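Local coordinates for protein ribokinase (Arabidopsis thaliana, PDB 6ILS) that phosphorylates D-ribose at O-5 with ATP and a divalent cation, most likely magnesium, giving D-ribose 5-phosphate, at residues V224-G227 with S231-F234. Sequence-based numbering, arbitrary orientation.
Sequences VKLG and SALF. With ATP (adenosine-5'-triphosphate), chain E.
The beta hairpin of strands 221-225 and 231-235, in the large mixed sheet of this PfkB-family kinase, lends Lys225 and Gly227 to the ATP pocket. Val224 and Ala232 form its antiparallel hydrogen-bonded pair, and Lys225 and Ser231 follow as the non-hydrogen-bonded pair nearest the turn. Val224 N donates to Ala232 O at 2.8 Å, and Ala232 N returns a bond to Val224 O at 3.0 Å. The same Val224 O also receives a CA-H...O contact from Ser231 CA at 3.2 Å. On the face bearing Val224 and Ala232, the valine turns CG2 anti to its carbonyl carbon, which brings this methyl obliquely against Phe234 CE1 (3.9 Å). Leu226, just past the strand, lays CD1 alongside the backbone of the partner strand, 3.9 Å from Ser231 C, with Ala232 CB a looser neighbour. Helix 204-216 covers this apolar side, Val211 touching both Val224 and Phe234. Lys225 and Ser231 face the other way, against Phe261 of helix 257-270. The lysine chain runs past the triphosphate, CE 3.5 Å from ATP O1G, while its NZ is held by a salt bridge to Asp167 and hydrogen bonds to Ser187 O and Thr262 OG1. Gly227 grips the nucleotide at two points: its N donates to the beta-phosphate oxygen O1B at 3.0 Å, and its O accepts from the ribose hydroxyl O2' of ATP at 2.9 Å.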
loop_
_atom_site.group_PDB
_atom_site.type_symbol
_atom_site.label_atom_id
_atom_site.label_comp_id
_atom_site.label_asym_id
_atom_site.label_seq_id
_atom_site.Cartn_x
_atom_site.Cartn_y
_atom_site.Cartn_z
ATOM N N VAL B 224 7.942 25.112 -20.001
ATOM C CA VAL B 224 8.786 24.886 -18.844
ATOM C C VAL B 224 8.111 25.289 -17.532
ATOM O O VAL B 224 7.649 26.421 -17.388
ATOM C CB VAL B 224 10.122 25.651 -18.964
ATOM C CG1 VAL B 224 11.058 25.229 -17.850
ATOM C CG2 VAL B 224 10.763 25.393 -20.324
ATOM N N LYS B 225 8.048 24.347 -16.592
ATOM C CA LYS B 225 7.498 24.604 -15.265
ATOM C C LYS B 225 8.612 25.068 -14.331
ATOM O O LYS B 225 9.636 24.402 -14.193
ATOM C CB LYS B 225 6.800 23.342 -14.731
ATOM C CG LYS B 225 5.597 22.935 -15.598
ATOM C CD LYS B 225 5.119 21.478 -15.385
ATOM C CE LYS B 225 6.120 20.484 -15.985
ATOM N NZ LYS B 225 5.451 19.264 -16.574
ATOM N N LEU B 226 8.412 26.217 -13.688
ATOM C CA LEU B 226 9.486 26.852 -12.937
ATOM C C LEU B 226 9.175 26.989 -11.444
ATOM O O LEU B 226 9.718 27.870 -10.773
ATOM C CB LEU B 226 9.787 28.223 -13.532
ATOM C CG LEU B 226 10.135 28.220 -15.015
ATOM C CD1 LEU B 226 10.131 29.620 -15.586
ATOM C CD2 LEU B 226 11.476 27.557 -15.220
ATOM N N GLY B 227 8.311 26.116 -10.935
ATOM C CA GLY B 227 7.981 26.096 -9.519
ATOM C C GLY B 227 7.444 27.433 -9.043
ATOM O O GLY B 227 6.539 27.980 -9.647
ATOM N N SER B 231 6.095 29.790 -14.887
ATOM C CA SER B 231 6.219 28.962 -16.061
ATOM C C SER B 231 6.592 29.802 -17.262
ATOM O O SER B 231 6.547 31.030 -17.219
ATOM C CB SER B 231 4.903 28.221 -16.319
ATOM O OG SER B 231 3.873 29.133 -16.658
ATOM N N ALA B 232 6.946 29.142 -18.354
ATOM C CA ALA B 232 7.166 29.860 -19.599
ATOM C C ALA B 232 6.943 28.925 -20.773
ATOM O O ALA B 232 7.206 27.726 -20.671
ATOM C CB ALA B 232 8.575 30.475 -19.640
ATOM N N LEU B 233 6.416 29.476 -21.859
ATOM C CA LEU B 233 6.170 28.735 -23.076
ATOM C C LEU B 233 7.095 29.255 -24.164
ATOM O O LEU B 233 6.992 30.419 -24.578
ATOM C CB LEU B 233 4.720 28.855 -23.530
ATOM C CG LEU B 233 4.359 28.118 -24.828
ATOM C CD1 LEU B 233 4.495 26.600 -24.668
ATOM C CD2 LEU B 233 2.961 28.482 -25.281
ATOM N N PHE B 234 8.010 28.395 -24.598
ATOM C CA PHE B 234 8.908 28.719 -25.709
ATOM C C PHE B 234 8.408 28.067 -26.976
ATOM O O PHE B 234 8.167 26.861 -27.008
ATOM C CB PHE B 234 10.336 28.236 -25.438
ATOM C CG PHE B 234 10.982 28.841 -24.227
ATOM C CD1 PHE B 234 10.688 28.373 -22.949
ATOM C CD2 PHE B 234 11.910 29.856 -24.358
ATOM C CE1 PHE B 234 11.299 28.917 -21.840
ATOM C CE2 PHE B 234 12.517 30.410 -23.245
ATOM C CZ PHE B 234 12.215 29.939 -21.989
HETATM P PG ATP E . 6.713 19.578 -11.448
HETATM O O1G ATP E . 6.614 19.036 -12.827
HETATM O O2G ATP E . 5.685 18.924 -10.538
HETATM O O3G ATP E . 8.059 19.304 -10.850
HETATM P PB ATP E . 7.252 22.241 -10.723
HETATM O O1B ATP E . 6.765 23.572 -11.100
HETATM O O2B ATP E . 8.685 22.218 -11.001
HETATM O O3B ATP E . 6.478 21.160 -11.578
HETATM P PA ATP E . 6.269 22.522 -8.001
HETATM O O1A ATP E . 7.157 23.556 -7.318
HETATM O O2A ATP E . 5.836 21.480 -7.002
HETATM O O3A ATP E . 7.070 21.821 -9.174
HETATM O "O5'" ATP E . 4.990 23.235 -8.555
HETATM C "C5'" ATP E . 4.052 22.516 -9.332
HETATM C "C4'" ATP E . 3.021 23.566 -9.926
HETATM O "O4'" ATP E . 2.391 24.368 -8.767
HETATM C "C3'" ATP E . 3.645 24.401 -10.641
HETATM O "O3'" ATP E . 2.846 24.776 -11.778
HETATM C "C2'" ATP E . 3.890 25.749 -9.705
HETATM O "O2'" ATP E . 4.071 26.873 -10.613
HETATM C "C1'" ATP E . 2.876 25.829 -8.945
HETATM N N9 ATP E . 3.280 26.260 -7.593
HETATM C C8 ATP E . 4.238 25.970 -6.664
HETATM N N7 ATP E . 4.028 26.777 -5.589
HETATM C C5 ATP E . 2.931 27.559 -5.853
HETATM C C6 ATP E . 2.291 28.545 -5.103
HETATM N N6 ATP E . 2.638 29.020 -3.792
HETATM N N1 ATP E . 1.228 29.168 -5.608
HETATM C C2 ATP E . 0.751 28.833 -6.859
HETATM N N3 ATP E . 1.363 27.873 -7.598
HETATM C C4 ATP E . 2.463 27.239 -7.086
#